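Local coordinates for protein arylamine n-acetyltransferase NAT (PDB 4BGF) that catalyses transfer of the acetyl group of acetyl-coenzyme A to the amino nitrogen of arylamines, at residues Thr6-Arg11 against Arg34-Glu39; Leu84-Arg89 against Val115-Ser120; Arg89-Arg94 against Tyr177-Gln182. All blocks are in the same frame, centred on the assembly; numbering follows the deposited sequence.

Contact 1 (Thr6-Arg11 against Arg34-Glu39); sequences TAYFDR and RTIPFE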
loop_
_atom_site.group_PDB
_atom_site.type_symbol
_atom_site.label_atom_id
_atom_site.label_comp_id
_atom_site.label_asym_id
_atom_site.label_seq_id
_atom_site.Cartn_x
_atom_site.Cartn_y
_atom_site.Cartn_z
ATOM N N THR A 6 11.823 -4.804 16.844
ATOM C CA THR A 6 12.155 -6.227 16.856
ATOM C C THR A 6 11.000 -7.062 16.315
ATOM O O THR A 6 11.202 -8.022 15.574
ATOM C CB THR A 6 12.438 -6.643 18.279
ATOM O OG1 THR A 6 13.542 -5.874 18.761
ATOM C CG2 THR A 6 12.767 -8.121 18.385
ATOM N N ALA A 7 9.782 -6.656 16.641
ATOM C CA ALA A 7 8.619 -7.447 16.306
ATOM C C ALA A 7 8.221 -7.220 14.868
ATOM O O ALA A 7 7.702 -8.114 14.217
ATOM C CB ALA A 7 7.495 -7.109 17.210
ATOM N N TYR A 8 8.476 -6.017 14.391
ATOM C CA TYR A 8 8.172 -5.642 13.025
ATOM C C TYR A 8 9.186 -6.290 12.108
ATOM O O TYR A 8 8.853 -6.753 11.021
ATOM C CB TYR A 8 8.208 -4.111 12.886
ATOM C CG TYR A 8 8.203 -3.656 11.451
ATOM C CD1 TYR A 8 7.007 -3.530 10.748
ATOM C CD2 TYR A 8 9.394 -3.373 10.794
ATOM C CE1 TYR A 8 6.992 -3.134 9.444
ATOM C CE2 TYR A 8 9.399 -2.973 9.485
ATOM C CZ TYR A 8 8.194 -2.859 8.800
ATOM O OH TYR A 8 8.196 -2.459 7.469
ATOM N N PHE A 9 10.436 -6.341 12.550
ATOM C CA PHE A 9 11.485 -6.992 11.777
ATOM C C PHE A 9 11.293 -8.499 11.685
ATOM O O PHE A 9 11.588 -9.081 10.654
ATOM C CB PHE A 9 12.858 -6.695 12.364
ATOM C CG PHE A 9 13.333 -5.290 12.136
ATOM C CD1 PHE A 9 12.812 -4.491 11.129
ATOM C CD2 PHE A 9 14.313 -4.762 12.958
ATOM C CE1 PHE A 9 13.265 -3.197 10.937
ATOM C CE2 PHE A 9 14.776 -3.471 12.778
ATOM C CZ PHE A 9 14.249 -2.682 11.766
ATOM N N ASP A 10 10.792 -9.131 12.742
ATOM C CA ASP A 10 10.578 -10.575 12.718
ATOM C C ASP A 10 9.233 -10.950 12.075
ATOM O O ASP A 10 8.998 -12.106 11.769
ATOM C CB ASP A 10 10.725 -11.187 14.120
ATOM C CG ASP A 10 12.196 -11.321 14.565
ATOM O OD1 ASP A 10 12.852 -10.279 14.817
ATOM O OD2 ASP A 10 12.689 -12.471 14.670
ATOM N N ARG A 11 8.374 -9.970 11.851
ATOM C CA ARG A 11 7.132 -10.174 11.107
ATOM C C ARG A 11 7.463 -10.303 9.634
ATOM O O ARG A 11 7.053 -11.243 8.967
ATOM C CB ARG A 11 6.201 -8.973 11.311
ATOM C CG ARG A 11 5.100 -8.785 10.280
ATOM C CD ARG A 11 3.812 -9.507 10.653
ATOM N NE ARG A 11 2.667 -8.984 9.910
ATOM C CZ ARG A 11 2.059 -9.602 8.898
ATOM N NH1 ARG A 11 2.465 -10.793 8.475
ATOM N NH2 ARG A 11 1.020 -9.010 8.310
ATOM N N ARG A 34 6.486 -7.639 0.455
ATOM C CA ARG A 34 6.498 -9.054 0.185
ATOM C C ARG A 34 5.669 -9.811 1.198
ATOM O O ARG A 34 5.097 -10.831 0.864
ATOM C CB ARG A 34 7.961 -9.516 0.156
ATOM C CG ARG A 34 8.209 -10.945 -0.176
ATOM C CD ARG A 34 9.591 -11.354 0.321
ATOM N NE ARG A 34 10.670 -10.724 -0.431
ATOM C CZ ARG A 34 11.944 -10.674 -0.046
ATOM N NH1 ARG A 34 12.341 -11.192 1.108
ATOM N NH2 ARG A 34 12.828 -10.093 -0.839
ATOM N N THR A 35 5.537 -9.273 2.402
ATOM C CA THR A 35 4.965 -10.017 3.506
ATOM C C THR A 35 3.685 -9.425 4.076
ATOM O O THR A 35 2.795 -10.187 4.447
ATOM C CB THR A 35 5.967 -10.199 4.648
ATOM O OG1 THR A 35 6.161 -8.945 5.290
ATOM C CG2 THR A 35 7.313 -10.737 4.141
ATOM N N ILE A 36 3.581 -8.100 4.171
ATOM C CA ILE A 36 2.352 -7.477 4.659
ATOM C C ILE A 36 1.493 -7.082 3.454
ATOM O O ILE A 36 1.882 -6.238 2.661
ATOM C CB ILE A 36 2.634 -6.270 5.581
ATOM C CG1 ILE A 36 3.678 -6.623 6.620
ATOM C CG2 ILE A 36 1.340 -5.799 6.270
ATOM C CD1 ILE A 36 3.957 -5.522 7.589
ATOM N N PRO A 37 0.340 -7.745 3.290
ATOM C CA PRO A 37 -0.484 -7.514 2.119
ATOM C C PRO A 37 -1.275 -6.217 2.204
ATOM O O PRO A 37 -1.362 -5.572 3.233
ATOM C CB PRO A 37 -1.433 -8.697 2.135
ATOM C CG PRO A 37 -1.579 -9.020 3.523
ATOM C CD PRO A 37 -0.287 -8.722 4.184
ATOM N N PHE A 38 -1.812 -5.815 1.069
ATOM C CA PHE A 38 -2.819 -4.782 1.044
ATOM C C PHE A 38 -4.078 -5.603 1.170
ATOM O O PHE A 38 -4.139 -6.715 0.645
ATOM C CB PHE A 38 -2.703 -3.978 -0.251
ATOM C CG PHE A 38 -3.789 -2.956 -0.461
ATOM C CD1 PHE A 38 -5.008 -3.332 -0.942
ATOM C CD2 PHE A 38 -3.555 -1.623 -0.236
ATOM C CE1 PHE A 38 -5.996 -2.407 -1.160
ATOM C CE2 PHE A 38 -4.528 -0.688 -0.468
ATOM C CZ PHE A 38 -5.753 -1.083 -0.934
ATOM N N GLU A 39 -4.988 -5.132 2.010
ATOM C CA GLU A 39 -6.316 -5.736 2.196
ATOM C C GLU A 39 -7.225 -4.671 2.848
ATOM O O GLU A 39 -6.742 -3.768 3.509
ATOM C CB GLU A 39 -6.264 -6.975 3.099
ATOM C CG GLU A 39 -5.666 -6.692 4.503
ATOM C CD GLU A 39 -6.547 -7.085 5.685
ATOM O OE1 GLU A 39 -7.645 -6.531 5.863
ATOM O OE2 GLU A 39 -6.115 -7.943 6.455
#
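In the N-terminal helical domain of the arylamine N-acetyltransferase fold, Arg11 of helix 5-11 lays its guanidinium across the branched side chain of Ile36, where the chain leaves helix 22-35. Ile36 is the first residue to abandon helical backbone angles there. Arg11 gets to it by a bent path: CG stands anti to the backbone N (chi1 160°), and a turn at chi2 (90°) sets the direction in which CD leaves. Ile36 CG1 then lies 3.8 Å above one face of the Arg11 guanidinium, toward its rim, while Ile36 CG2 is 3.8 Å from Arg11 NH2. No hydrogen bond joins the two segments; the contact is chiefly the flat cation resting on isoleucine hydrocarbon. Its N-H groups find partners outside the two segments: Arg11 NE donates to Leu61 O of helix 54-63, and Arg11 NH2 makes a weak hydrogen bond to Arg66 O.

Tyr8 suits its buried place on helix 5-11 because it can do two jobs. Tyr8 CE1 comes to 4.3 Å from Ile36 CD1 among apolar side chains of helix 70-83, and Tyr8 OH hydrogen-bonds with His32 ND1 of helix 22-35, giving a buried hydroxyl a partner. Thr35, whose CB is directed at helix 5-11, keeps its hydroxyl bonded to Val31 O one turn back. Pro37, lacking an N-H, continues the non-helical course, and Pro37 CD approaches to 4.3 Å from Arg11 NH2. Thr35 O stands 4.1 Å from Arg11 NH1.

Contact 2 (Leu84-Arg89 against Val115-Ser120); sequences LGYRVR and VTFPGS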
loop_
_atom_site.group_PDB
_atom_site.type_symbol
_atom_site.label_atom_id
_atom_site.label_comp_id
_atom_site.label_asym_id
_atom_site.label_seq_id
_atom_site.Cartn_x
_atom_site.Cartn_y
_atom_site.Cartn_z
ATOM N N LEU A 84 14.144 4.836 13.072
ATOM C CA LEU A 84 15.473 4.444 12.665
ATOM C C LEU A 84 16.373 5.633 12.400
ATOM O O LEU A 84 17.556 5.448 12.154
ATOM C CB LEU A 84 15.377 3.586 11.412
ATOM C CG LEU A 84 14.965 2.138 11.661
ATOM C CD1 LEU A 84 14.805 1.473 10.353
ATOM C CD2 LEU A 84 15.965 1.393 12.493
ATOM N N GLY A 85 15.814 6.841 12.425
ATOM C CA GLY A 85 16.563 8.040 12.086
ATOM C C GLY A 85 16.331 8.646 10.704
ATOM O O GLY A 85 17.109 9.494 10.284
ATOM N N TYR A 86 15.278 8.236 10.003
ATOM C CA TYR A 86 14.902 8.882 8.742
ATOM C C TYR A 86 14.019 10.081 9.074
ATOM O O TYR A 86 13.423 10.126 10.134
ATOM C CB TYR A 86 14.131 7.930 7.814
ATOM C CG TYR A 86 14.896 6.722 7.299
ATOM C CD1 TYR A 86 15.109 5.597 8.103
ATOM C CD2 TYR A 86 15.370 6.684 6.007
ATOM C CE1 TYR A 86 15.759 4.504 7.645
ATOM C CE2 TYR A 86 16.055 5.571 5.549
ATOM C CZ TYR A 86 16.239 4.488 6.369
ATOM O OH TYR A 86 16.917 3.394 5.916
ATOM N N ARG A 87 13.958 11.061 8.181
ATOM C CA ARG A 87 13.031 12.175 8.334
ATOM C C ARG A 87 11.836 11.908 7.468
ATOM O O ARG A 87 11.980 11.823 6.267
ATOM C CB ARG A 87 13.662 13.490 7.909
ATOM C CG ARG A 87 12.688 14.659 7.896
ATOM C CD ARG A 87 12.780 15.459 9.157
ATOM N NE ARG A 87 12.142 16.757 9.029
ATOM C CZ ARG A 87 12.554 17.724 8.214
ATOM N NH1 ARG A 87 13.614 17.554 7.430
ATOM N NH2 ARG A 87 11.894 18.871 8.185
ATOM N N VAL A 88 10.661 11.790 8.081
ATOM C CA VAL A 88 9.446 11.391 7.377
ATOM C C VAL A 88 8.387 12.496 7.335
ATOM O O VAL A 88 7.897 12.922 8.359
ATOM C CB VAL A 88 8.802 10.135 8.050
ATOM C CG1 VAL A 88 7.608 9.589 7.219
ATOM C CG2 VAL A 88 9.830 9.043 8.315
ATOM N N ARG A 89 8.030 12.928 6.128
ATOM C CA ARG A 89 6.935 13.860 5.895
ATOM C C ARG A 89 5.803 13.114 5.194
ATOM O O ARG A 89 6.008 12.532 4.148
ATOM C CB ARG A 89 7.428 15.000 5.013
ATOM C CG ARG A 89 8.497 15.884 5.667
ATOM C CD ARG A 89 8.721 17.169 4.928
ATOM N NE ARG A 89 9.444 17.010 3.668
ATOM C CZ ARG A 89 10.771 16.992 3.551
ATOM N NH1 ARG A 89 11.555 17.102 4.618
ATOM N NH2 ARG A 89 11.326 16.856 2.350
ATOM N N VAL A 115 10.801 10.968 2.205
ATOM C CA VAL A 115 11.783 10.551 3.194
ATOM C C VAL A 115 13.152 11.147 2.863
ATOM O O VAL A 115 13.549 11.153 1.704
ATOM C CB VAL A 115 11.841 8.979 3.287
ATOM C CG1 VAL A 115 13.126 8.472 3.914
ATOM C CG2 VAL A 115 10.632 8.449 4.054
ATOM N N THR A 116 13.832 11.693 3.880
ATOM C CA THR A 116 15.250 12.026 3.780
ATOM C C THR A 116 16.024 11.272 4.854
ATOM O O THR A 116 15.436 10.685 5.756
ATOM C CB THR A 116 15.547 13.536 3.882
ATOM O OG1 THR A 116 15.058 14.053 5.123
ATOM C CG2 THR A 116 14.915 14.268 2.725
ATOM N N PHE A 117 17.346 11.261 4.707
ATOM C CA PHE A 117 18.259 10.549 5.599
ATOM C C PHE A 117 19.620 11.208 5.391
ATOM O O PHE A 117 19.757 12.061 4.510
ATOM C CB PHE A 117 18.283 9.008 5.323
ATOM C CG PHE A 117 18.526 8.651 3.908
ATOM C CD1 PHE A 117 17.490 8.611 3.014
ATOM C CD2 PHE A 117 19.790 8.371 3.466
ATOM C CE1 PHE A 117 17.704 8.301 1.696
ATOM C CE2 PHE A 117 20.018 8.061 2.150
ATOM C CZ PHE A 117 18.969 8.029 1.259
ATOM N N PRO A 118 20.616 10.839 6.219
ATOM C CA PRO A 118 21.933 11.469 6.167
ATOM C C PRO A 118 22.618 11.351 4.824
ATOM O O PRO A 118 22.744 10.270 4.270
ATOM C CB PRO A 118 22.710 10.713 7.235
ATOM C CG PRO A 118 21.705 10.372 8.196
ATOM C CD PRO A 118 20.502 9.984 7.406
ATOM N N GLY A 119 23.051 12.482 4.296
ATOM C CA GLY A 119 23.716 12.481 3.022
ATOM C C GLY A 119 22.801 12.133 1.873
ATOM O O GLY A 119 23.282 11.883 0.783
ATOM N N SER A 120 21.496 12.113 2.100
ATOM C CA SER A 120 20.579 11.738 1.049
ATOM C C SER A 120 20.769 12.730 -0.045
ATOM O O SER A 120 21.216 13.849 0.196
ATOM C CB SER A 120 19.123 11.719 1.534
ATOM O OG SER A 120 18.613 13.003 1.886
#
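Tyr86 packs against Val115 and Phe117 on the closely fitted side of an antiparallel strand pair, whereas the ends of Arg87 and Arg89, beyond Thr116, lie on the more solvent-facing side. The strands are tied at the hydrogen-bonded pair Arg87-Thr116: Arg87 N gives its hydrogen to Thr116 O (2.9 Å), and Thr116 N returns a bond to Arg87 O (3.0 Å), both nearly straight at the hydrogen.

On the tight side, Tyr86 CD2 touches Val115 CG1 at 3.6 Å and Phe117 CB at 3.8 Å. The tyrosine and phenylalanine side chains run side by side in the same direction, their rings meeting obliquely, planes 64° apart. Tyr86 OH is satisfied by Thr21 O, and helix 22-35 borders both aromatics. Val88 and Val115, a non-hydrogen-bonded pair, turn their beta-branched side chains to Leu81 of helix 70-83, a good choice for a strand face that must meet a helix.

On the face of Arg87 and Thr116, contact is close at the base of the side chains. With Thr116 OG1 set between its own N and carbonyl carbon (chi1 58°), the hydroxyl oxygen lies 3.2 Å from Arg87 CB. Farther out, the bent Arg87 chain leads away from the strand pair, and Arg89 NH1 sits 3.4 Å above the Arg87 guanidinium plane, toward its rim; the like charges would tend to repel.

Gly85, at a positive phi unfavourable for a side chain, closes helix 70-83 in a Schellman motif. The other strand leaves through a type II beta turn, Phe117 to Ser120, with glycine again at the positive-phi position. Helix, Schellman glycine and antiparallel strand thus mark the passage from the helical domain into the beta-barrel domain of the arylamine N-acetyltransferase fold.

Contact 3 (Arg89-Arg94 against Tyr177-Gln182); sequences RRFAAR and YEFTTQ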
loop_
_atom_site.group_PDB
_atom_site.type_symbol
_atom_site.label_atom_id
_atom_site.label_comp_id
_atom_site.label_asym_id
_atom_site.label_seq_id
_atom_site.Cartn_x
_atom_site.Cartn_y
_atom_site.Cartn_z
ATOM N N ARG A 89 8.030 12.928 6.128
ATOM C CA ARG A 89 6.935 13.860 5.895
ATOM C C ARG A 89 5.803 13.114 5.194
ATOM O O ARG A 89 6.008 12.532 4.148
ATOM C CB ARG A 89 7.428 15.000 5.013
ATOM C CG ARG A 89 8.497 15.884 5.667
ATOM C CD ARG A 89 8.721 17.169 4.928
ATOM N NE ARG A 89 9.444 17.010 3.668
ATOM C CZ ARG A 89 10.771 16.992 3.551
ATOM N NH1 ARG A 89 11.555 17.102 4.618
ATOM N NH2 ARG A 89 11.326 16.856 2.350
ATOM N N ARG A 90 4.604 13.120 5.756
ATOM C CA ARG A 90 3.503 12.402 5.125
ATOM C C ARG A 90 2.716 13.281 4.137
ATOM O O ARG A 90 2.323 14.400 4.479
ATOM C CB ARG A 90 2.588 11.877 6.209
ATOM C CG ARG A 90 3.250 10.858 7.060
ATOM C CD ARG A 90 2.511 10.660 8.340
ATOM N NE ARG A 90 3.147 9.679 9.215
ATOM C CZ ARG A 90 3.117 8.364 9.039
ATOM N NH1 ARG A 90 2.520 7.824 7.997
ATOM N NH2 ARG A 90 3.700 7.585 9.909
ATOM N N PHE A 91 2.457 12.739 2.934
ATOM C CA PHE A 91 1.775 13.450 1.840
ATOM C C PHE A 91 0.402 12.864 1.558
ATOM O O PHE A 91 0.170 11.682 1.818
ATOM C CB PHE A 91 2.587 13.350 0.535
ATOM C CG PHE A 91 3.969 13.950 0.621
ATOM C CD1 PHE A 91 4.215 15.087 1.400
ATOM C CD2 PHE A 91 5.024 13.374 -0.059
ATOM C CE1 PHE A 91 5.480 15.637 1.480
ATOM C CE2 PHE A 91 6.299 13.908 0.019
ATOM C CZ PHE A 91 6.525 15.037 0.798
ATOM N N ALA A 92 -0.505 13.693 1.029
ATOM C CA ALA A 92 -1.828 13.248 0.583
ATOM C C ALA A 92 -1.861 13.138 -0.938
ATOM O O ALA A 92 -1.136 13.850 -1.614
ATOM C CB ALA A 92 -2.871 14.208 1.040
ATOM N N ALA A 93 -2.691 12.255 -1.478
ATOM C CA ALA A 93 -2.777 12.091 -2.930
ATOM C C ALA A 93 -4.172 11.687 -3.444
ATOM O O ALA A 93 -4.943 11.051 -2.737
ATOM C CB ALA A 93 -1.746 11.074 -3.357
ATOM N N ARG A 94 -4.472 12.031 -4.694
ATOM C CA ARG A 94 -5.718 11.634 -5.321
ATOM C C ARG A 94 -5.391 10.613 -6.384
ATOM O O ARG A 94 -4.570 10.857 -7.256
ATOM C CB ARG A 94 -6.452 12.810 -5.978
ATOM C CG ARG A 94 -6.597 14.048 -5.133
ATOM C CD ARG A 94 -7.265 15.100 -5.946
ATOM N NE ARG A 94 -7.245 16.388 -5.283
ATOM C CZ ARG A 94 -8.098 16.790 -4.345
ATOM N NH1 ARG A 94 -9.081 16.013 -3.913
ATOM N NH2 ARG A 94 -7.928 17.988 -3.819
ATOM N N TYR A 177 -1.362 8.306 -9.481
ATOM C CA TYR A 177 -1.947 9.319 -8.636
ATOM C C TYR A 177 -1.241 10.657 -8.743
ATOM O O TYR A 177 -0.157 10.769 -9.315
ATOM C CB TYR A 177 -1.962 8.847 -7.189
ATOM C CG TYR A 177 -0.616 8.466 -6.598
ATOM C CD1 TYR A 177 0.333 9.422 -6.285
ATOM C CD2 TYR A 177 -0.327 7.160 -6.319
ATOM C CE1 TYR A 177 1.520 9.083 -5.745
ATOM C CE2 TYR A 177 0.864 6.813 -5.773
ATOM C CZ TYR A 177 1.779 7.781 -5.480
ATOM O OH TYR A 177 2.969 7.414 -4.909
ATOM N N GLU A 178 -1.888 11.675 -8.198
ATOM C CA GLU A 178 -1.357 13.028 -8.196
ATOM C C GLU A 178 -1.287 13.562 -6.748
ATOM O O GLU A 178 -2.156 13.276 -5.931
ATOM C CB GLU A 178 -2.212 13.930 -9.098
ATOM C CG GLU A 178 -3.679 13.975 -8.720
ATOM C CD GLU A 178 -4.563 14.509 -9.826
ATOM O OE1 GLU A 178 -4.023 15.085 -10.791
ATOM O OE2 GLU A 178 -5.799 14.357 -9.725
ATOM N N PHE A 179 -0.230 14.317 -6.443
ATOM C CA PHE A 179 0.019 14.788 -5.084
ATOM C C PHE A 179 0.782 16.103 -5.038
ATOM O O PHE A 179 1.380 16.522 -6.027
ATOM C CB PHE A 179 0.775 13.732 -4.284
ATOM C CG PHE A 179 2.178 13.479 -4.773
ATOM C CD1 PHE A 179 2.402 12.732 -5.921
ATOM C CD2 PHE A 179 3.275 13.981 -4.083
ATOM C CE1 PHE A 179 3.672 12.491 -6.370
ATOM C CE2 PHE A 179 4.563 13.738 -4.542
ATOM C CZ PHE A 179 4.755 12.985 -5.678
ATOM N N THR A 180 0.729 16.758 -3.880
ATOM C CA THR A 180 1.630 17.867 -3.581
ATOM C C THR A 180 2.513 17.456 -2.437
ATOM O O THR A 180 2.207 16.513 -1.733
ATOM C CB THR A 180 0.898 19.163 -3.185
ATOM O OG1 THR A 180 0.300 19.009 -1.897
ATOM C CG2 THR A 180 -0.173 19.517 -4.205
ATOM N N THR A 181 3.606 18.181 -2.243
ATOM C CA THR A 181 4.538 17.875 -1.150
ATOM C C THR A 181 4.257 18.700 0.086
ATOM O O THR A 181 5.163 19.078 0.825
ATOM C CB THR A 181 5.982 18.125 -1.555
ATOM O OG1 THR A 181 6.075 19.405 -2.185
ATOM C CG2 THR A 181 6.441 17.023 -2.468
ATOM N N GLN A 182 2.979 18.967 0.304
ATOM C CA GLN A 182 2.544 19.620 1.514
ATOM C C GLN A 182 2.422 18.584 2.607
ATOM O O GLN A 182 1.740 17.587 2.445
ATOM C CB GLN A 182 1.218 20.274 1.249
ATOM C CG GLN A 182 0.647 21.022 2.390
ATOM C CD GLN A 182 -0.628 21.727 1.988
ATOM O OE1 GLN A 182 -0.962 21.819 0.798
ATOM N NE2 GLN A 182 -1.351 22.232 2.973
HETATM O O HOH W 1 0.407 16.476 0.384
#
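Arg94 and Glu178 join their backbones in a hydrogen-bonded antiparallel pair: Arg94 N donates to Glu178 O over 2.9 Å, arriving nearly along the C=O axis, and Glu178 N donates to Arg94 O over 3.0 Å. Their charged ends form no salt bridge. Arg94 NE and Glu178 OE2 are 5.1 Å apart, with the guanidinium and carboxylate planes almost perpendicular (88°), although the opposite charges may still attract weakly; Arg94 NH1 instead donates to Pro106 O.

Farther along, the segments splay and a water takes over. It accepts from Ala92 N at 3.0 Å. It donates to Thr180 O at 2.8 Å and also to Gln182 O, so one molecule satisfies three backbone polar atoms that do not bond directly across the gap. Thr111 OG1 hydrogen-bonds to Phe91 O. Backbone bonds of Phe91 with Leu112 and of Ala93 with His110 hold strand 110-116 on the flank opposite strand 173-179, so strand 87-95 runs mid-sheet in the antiparallel sheet of the beta-barrel domain.

Ala93 and Phe179 lie on the face away from Arg94 and Glu178. Ala93 brings only a methyl, CB, which lies 3.8 Å from Phe179 CB and also approaches the ring of Tyr177. The Tyr177 ring meets that of His110, and the side chain also touches Asp127, both members of a probable Cys-His-Asp catalytic triad. Where the water bridges the strands, the Phe91 side chain lies beside Thr181: Thr181 CA sits over one face of the Phe91 ring, 3.9 Å from its centroid, in a CH-pi contact, and Arg89 O lies over the centre of the opposite face.

In the fold
Contacts 2 and 3 are successive parts of one strand, 87-95, and share Arg89: contact 2 pairs its beginning with strand 110-116, contact 3 its later part with strand 173-179, their centres 17 Å apart. Contact 1 belongs to the helical domain, its centre 21 Å from that of contact 2, though the nearest atoms come within about 4 Å, and 24 Å from that of contact 3, across the centre of the chain. Helix 70-83 connects the sites, receiving Tyr8 and Ile36 from contact 1 and Val88 and Val115 from contact 2. It also carries Cys70 of the probable triad, whose His110 and Asp127 are touched by Tyr177 of contact 3.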